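Local coordinates for uncharacterized protein MG376 homolog (Mycoplasma pneumoniae, PDB 2HQL), which probably binds single-stranded DNA through a small OB fold, although its detailed cellular role remains uncharacterized, at residues A[21-24]-A[25-29]; A[61-64]-A[65-69]. All coordinates share one frame; numbering follows the deposited sequence.

Contact 1. Residues A[21-24]-A[25-29]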
loop_
_atom_site.group_PDB
_atom_site.type_symbol
_atom_site.label_atom_id
_atom_site.label_comp_id
_atom_site.label_asym_id
_atom_site.label_seq_id
_atom_site.Cartn_x
_atom_site.Cartn_y
_atom_site.Cartn_z
ATOM N N CYS A 21 10.790 11.737 -10.976
ATOM C CA CYS A 21 10.816 13.168 -11.263
ATOM C C CYS A 21 10.548 14.054 -10.052
ATOM O O CYS A 21 9.952 13.626 -9.063
ATOM C CB CYS A 21 9.814 13.513 -12.372
ATOM S SG CYS A 21 8.075 13.370 -11.921
ATOM N N TRP A 22 10.992 15.304 -10.165
ATOM C CA TRP A 22 10.833 16.304 -9.117
ATOM C C TRP A 22 9.554 17.105 -9.300
ATOM O O TRP A 22 9.174 17.417 -10.429
ATOM C CB TRP A 22 12.015 17.284 -9.120
ATOM C CG TRP A 22 13.300 16.728 -8.565
ATOM C CD1 TRP A 22 14.371 16.235 -9.273
ATOM C CD2 TRP A 22 13.660 16.631 -7.177
ATOM N NE1 TRP A 22 15.370 15.848 -8.407
ATOM C CE2 TRP A 22 14.960 16.079 -7.117
ATOM C CE3 TRP A 22 13.003 16.957 -5.977
ATOM C CZ2 TRP A 22 15.621 15.849 -5.905
ATOM C CZ3 TRP A 22 13.659 16.725 -4.770
ATOM C CH2 TRP A 22 14.958 16.176 -4.746
ATOM N N SER A 23 8.899 17.425 -8.182
ATOM C CA SER A 23 7.689 18.233 -8.188
ATOM C C SER A 23 8.174 19.623 -8.575
ATOM O O SER A 23 9.379 19.835 -8.711
ATOM C CB SER A 23 7.059 18.267 -6.800
ATOM O OG SER A 23 7.976 18.783 -5.853
ATOM N N VAL A 24 7.261 20.576 -8.720
ATOM C CA VAL A 24 7.651 21.916 -9.149
ATOM C C VAL A 24 8.701 22.646 -8.309
ATOM O O VAL A 24 9.776 22.942 -8.815
ATOM C CB VAL A 24 6.417 22.806 -9.339
ATOM C CG1 VAL A 24 6.833 24.161 -9.932
ATOM C CG2 VAL A 24 5.431 22.103 -10.276
ATOM N N LYS A 25 8.411 22.949 -7.047
ATOM C CA LYS A 25 9.400 23.634 -6.207
ATOM C C LYS A 25 10.346 22.622 -5.553
ATOM O O LYS A 25 11.011 22.929 -4.568
ATOM C CB LYS A 25 8.705 24.465 -5.121
ATOM C CG LYS A 25 7.918 25.663 -5.641
ATOM C CD LYS A 25 7.275 26.463 -4.504
ATOM C CE LYS A 25 8.312 27.186 -3.632
ATOM N NZ LYS A 25 7.694 28.087 -2.602
ATOM N N LYS A 26 10.402 21.426 -6.135
ATOM C CA LYS A 26 11.215 20.307 -5.657
ATOM C C LYS A 26 10.942 19.920 -4.222
ATOM O O LYS A 26 11.813 19.383 -3.538
ATOM C CB LYS A 26 12.705 20.570 -5.871
ATOM C CG LYS A 26 13.084 20.457 -7.330
ATOM C CD LYS A 26 14.522 20.837 -7.594
ATOM C CE LYS A 26 15.402 19.621 -7.736
ATOM N NZ LYS A 26 16.769 20.010 -8.160
ATOM N N THR A 27 9.710 20.186 -3.788
ATOM C CA THR A 27 9.236 19.848 -2.447
ATOM C C THR A 27 9.471 18.342 -2.183
ATOM O O THR A 27 9.703 17.917 -1.047
ATOM C CB THR A 27 7.723 20.098 -2.336
ATOM O OG1 THR A 27 7.346 21.198 -3.182
ATOM C CG2 THR A 27 7.343 20.386 -0.897
ATOM N N GLY A 28 9.388 17.547 -3.250
ATOM C CA GLY A 28 9.590 16.115 -3.146
ATOM C C GLY A 28 10.099 15.484 -4.428
ATOM O O GLY A 28 10.074 16.088 -5.501
ATOM N N PHE A 29 10.575 14.251 -4.317
ATOM C CA PHE A 29 11.086 13.515 -5.471
ATOM C C PHE A 29 10.272 12.241 -5.615
ATOM O O PHE A 29 10.165 11.459 -4.669
ATOM C CB PHE A 29 12.557 13.152 -5.266
ATOM C CG PHE A 29 13.218 12.573 -6.484
ATOM C CD1 PHE A 29 13.344 13.332 -7.645
ATOM C CD2 PHE A 29 13.744 11.282 -6.460
ATOM C CE1 PHE A 29 13.985 12.823 -8.767
ATOM C CE2 PHE A 29 14.396 10.752 -7.588
ATOM C CZ PHE A 29 14.517 11.527 -8.744
#
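The indole of Trp22 is clasped between two side chains, Lys26 from the turn over one face and Phe29 from the returning strand over the other. With CG beside its backbone N and anti to the carbonyl carbon (chi1 -74°), Trp22 sends its ring system across to the loop and the returning strand. Lys26 bends at chi3, which brings CE directly over the five-membered ring, 3.5 Å from the centroid of that Trp22 ring, in a CH-pi contact. The ammonium group follows over the same face: Lys26 NZ stands 4.4 Å from the centroid, a cation-pi interaction. On the opposite face Phe29 CD1 approaches Trp22 CE2 to 3.2 Å, off toward the rim, with the two ring planes inclined at 49°. Further along that face Phe29 CB sits over the six-membered ring, so both halves of the indole are used.

In the backbone, Trp22 and Phe29 form an antiparallel non-hydrogen-bonded pair, with both side chains on one face of the sheet. Next to it, Ser23 N bonds to Gly28 O at 3.2 Å and nearly straight (172°). A type I turn from Ser23 to Lys26 follows, with Lys26 N bonded to Ser23 O. The hydroxyl of Ser23 spans the loop, accepting a bond from Gly28 N to Ser23 OG at 3.2 Å.

This is the beta hairpin joining the first two strands of the OB fold, 9-22 and 28-39. Helix 54-64 packs against the face that carries Trp22 and Phe29: Trp22 NE1 bonds to Glu61, the indole meets Tyr58 and Ala57, and Phe29 packs on Ala57 and Leu60.

Contact 2. Residues A[61-64]-A[65-69]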
loop_
_atom_site.group_PDB
_atom_site.type_symbol
_atom_site.label_atom_id
_atom_site.label_comp_id
_atom_site.label_asym_id
_atom_site.label_seq_id
_atom_site.Cartn_x
_atom_site.Cartn_y
_atom_site.Cartn_z
ATOM N N GLU A 61 17.102 10.429 -5.136
ATOM C CA GLU A 61 17.584 10.778 -6.469
ATOM C C GLU A 61 18.991 10.227 -6.713
ATOM O O GLU A 61 19.327 9.842 -7.831
ATOM C CB GLU A 61 17.564 12.294 -6.640
ATOM C CG GLU A 61 18.258 12.776 -7.887
ATOM C CD GLU A 61 18.203 14.274 -8.031
ATOM O OE1 GLU A 61 18.565 14.984 -7.067
ATOM O OE2 GLU A 61 17.795 14.739 -9.112
ATOM N N LYS A 62 19.809 10.192 -5.662
ATOM C CA LYS A 62 21.162 9.666 -5.767
ATOM C C LYS A 62 21.129 8.137 -5.869
ATOM O O LYS A 62 21.759 7.554 -6.753
ATOM C CB LYS A 62 21.990 10.115 -4.560
ATOM C CG LYS A 62 22.280 11.611 -4.581
ATOM C CD LYS A 62 23.059 12.089 -3.359
ATOM C CE LYS A 62 23.501 13.534 -3.551
ATOM N NZ LYS A 62 24.087 14.120 -2.324
ATOM N N HIS A 63 20.394 7.494 -4.966
ATOM C CA HIS A 63 20.261 6.041 -4.987
ATOM C C HIS A 63 19.695 5.680 -6.348
ATOM O O HIS A 63 19.909 4.584 -6.855
ATOM C CB HIS A 63 19.297 5.577 -3.895
ATOM C CG HIS A 63 19.010 4.105 -3.917
ATOM N ND1 HIS A 63 18.544 3.457 -5.034
ATOM C CD2 HIS A 63 19.119 3.164 -2.948
ATOM C CE1 HIS A 63 18.375 2.173 -4.758
ATOM N NE2 HIS A 63 18.717 1.971 -3.501
ATOM N N THR A 64 18.969 6.623 -6.933
ATOM C CA THR A 64 18.374 6.432 -8.245
ATOM C C THR A 64 19.432 6.480 -9.358
ATOM O O THR A 64 19.378 5.717 -10.322
ATOM C CB THR A 64 17.290 7.510 -8.483
ATOM O OG1 THR A 64 16.018 7.002 -8.053
ATOM C CG2 THR A 64 17.235 7.929 -9.936
ATOM N N LYS A 65 20.403 7.371 -9.232
ATOM C CA LYS A 65 21.423 7.461 -10.262
ATOM C C LYS A 65 22.586 6.528 -9.974
ATOM O O LYS A 65 23.672 6.697 -10.526
ATOM C CB LYS A 65 21.909 8.909 -10.403
ATOM C CG LYS A 65 20.858 9.819 -11.005
ATOM C CD LYS A 65 21.368 11.223 -11.220
ATOM C CE LYS A 65 20.273 12.119 -11.805
ATOM N NZ LYS A 65 20.718 13.526 -12.079
ATOM N N LYS A 66 22.343 5.520 -9.137
ATOM C CA LYS A 66 23.382 4.562 -8.760
ATOM C C LYS A 66 22.939 3.093 -8.784
ATOM O O LYS A 66 23.731 2.210 -9.123
ATOM C CB LYS A 66 23.902 4.916 -7.370
ATOM C CG LYS A 66 25.067 4.092 -6.886
ATOM C CD LYS A 66 25.449 4.565 -5.510
ATOM C CE LYS A 66 26.503 3.697 -4.892
ATOM N NZ LYS A 66 26.786 4.163 -3.506
ATOM N N TYR A 67 21.680 2.840 -8.429
ATOM C CA TYR A 67 21.137 1.481 -8.395
ATOM C C TYR A 67 19.896 1.345 -9.267
ATOM O O TYR A 67 19.250 2.337 -9.589
ATOM C CB TYR A 67 20.751 1.102 -6.971
ATOM C CG TYR A 67 21.856 1.235 -5.955
ATOM C CD1 TYR A 67 22.954 0.383 -5.970
ATOM C CD2 TYR A 67 21.765 2.174 -4.927
ATOM C CE1 TYR A 67 23.925 0.455 -4.985
ATOM C CE2 TYR A 67 22.732 2.249 -3.935
ATOM C CZ TYR A 67 23.802 1.386 -3.970
ATOM O OH TYR A 67 24.738 1.431 -2.969
ATOM N N LYS A 68 19.562 0.112 -9.634
ATOM C CA LYS A 68 18.385 -0.163 -10.456
ATOM C C LYS A 68 17.200 -0.533 -9.567
ATOM O O LYS A 68 16.068 -0.110 -9.819
ATOM C CB LYS A 68 18.664 -1.304 -11.438
ATOM C CG LYS A 68 19.771 -1.018 -12.429
ATOM C CD LYS A 68 19.888 -2.135 -13.466
ATOM C CE LYS A 68 21.064 -1.890 -14.422
ATOM N NZ LYS A 68 21.146 -2.867 -15.563
ATOM N N THR A 69 17.463 -1.327 -8.531
ATOM C CA THR A 69 16.409 -1.730 -7.607
ATOM C C THR A 69 16.543 -0.888 -6.350
ATOM O O THR A 69 17.550 -0.206 -6.156
ATOM C CB THR A 69 16.509 -3.223 -7.185
ATOM O OG1 THR A 69 17.525 -3.374 -6.188
ATOM C CG2 THR A 69 16.835 -4.104 -8.378
#
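His63 turns its CG anti to the backbone N (chi1 175°), and Tyr67 holds its own CG beside the backbone N (chi1 -55°); together these torsions bring the two rings together where helix 54-64 ends. The tyrosine presents an edge to the imidazole in an edge-to-face pair, with centroids 4.5 Å apart and planes at 59°. Tyr67 CD2 does most of the touching: it lies over the centre of the imidazole, 3.4 Å from His63 NE2. Tyr67 CB also approaches the imidazole, reaching His63 CE1 at 3.4 Å.

The backbone of the same two residues completes the link. Tyr67 N donates to His63 O at 2.9 Å in a fairly straight bond, the donor tilted from the carbonyl plane. One residue earlier, Lys66 N makes a weak bond to the same oxygen. Lys65, the first residue to leave helical geometry, also ends the helix with weak bonds: its N is 3.0 Å from Glu61 O and 2.8 Å from Lys62 O. Its extended side chain runs back along the last turn, Lys65 CG passing 3.5 Å from Glu61 O.

This is the C-terminal end of the helix that, as in OB folds generally, lies between the third and fourth strands, here 42-53 and 69-81. The imidazole lies beside strand 9-22, where His63 and Thr64 both touch Ile17; Thr64 also reaches Phe29 and Val31 of strand 28-39.

Chemically, the helix end is fastened by one sound hydrogen bond and an aromatic contact, with weaker amide bonds around them. Lys65 NZ is 4.3 Å from Glu61 OE2, too far for a salt bridge, and that oxygen bonds to Trp22 NE1. The lysine may nevertheless favour the carboxylate's negative charge, while its attraction probably remains modest in this surface setting.

Overall arrangement
Contact 1 comes first along the chain, at the turn between strands 9-22 and 28-39; contact 2 follows strand 42-53, where helix 54-64 gives way to the loop before strand 69-81. Their centres are about 17 Å apart, yet they meet directly. Trp22 NE1 lies 2.8 Å from Glu61 OE2, a probable hydrogen bond, and Phe29 CE2 packs 3.4 Å from Glu61 CA. The helix thus joins the two, its last turn packing on Trp22 and Phe29 of the hairpin. Both belong to the curled sheet and helix of the OB fold, in a protein identified as binding single-stranded DNA; neither touches the second chain of the assembly.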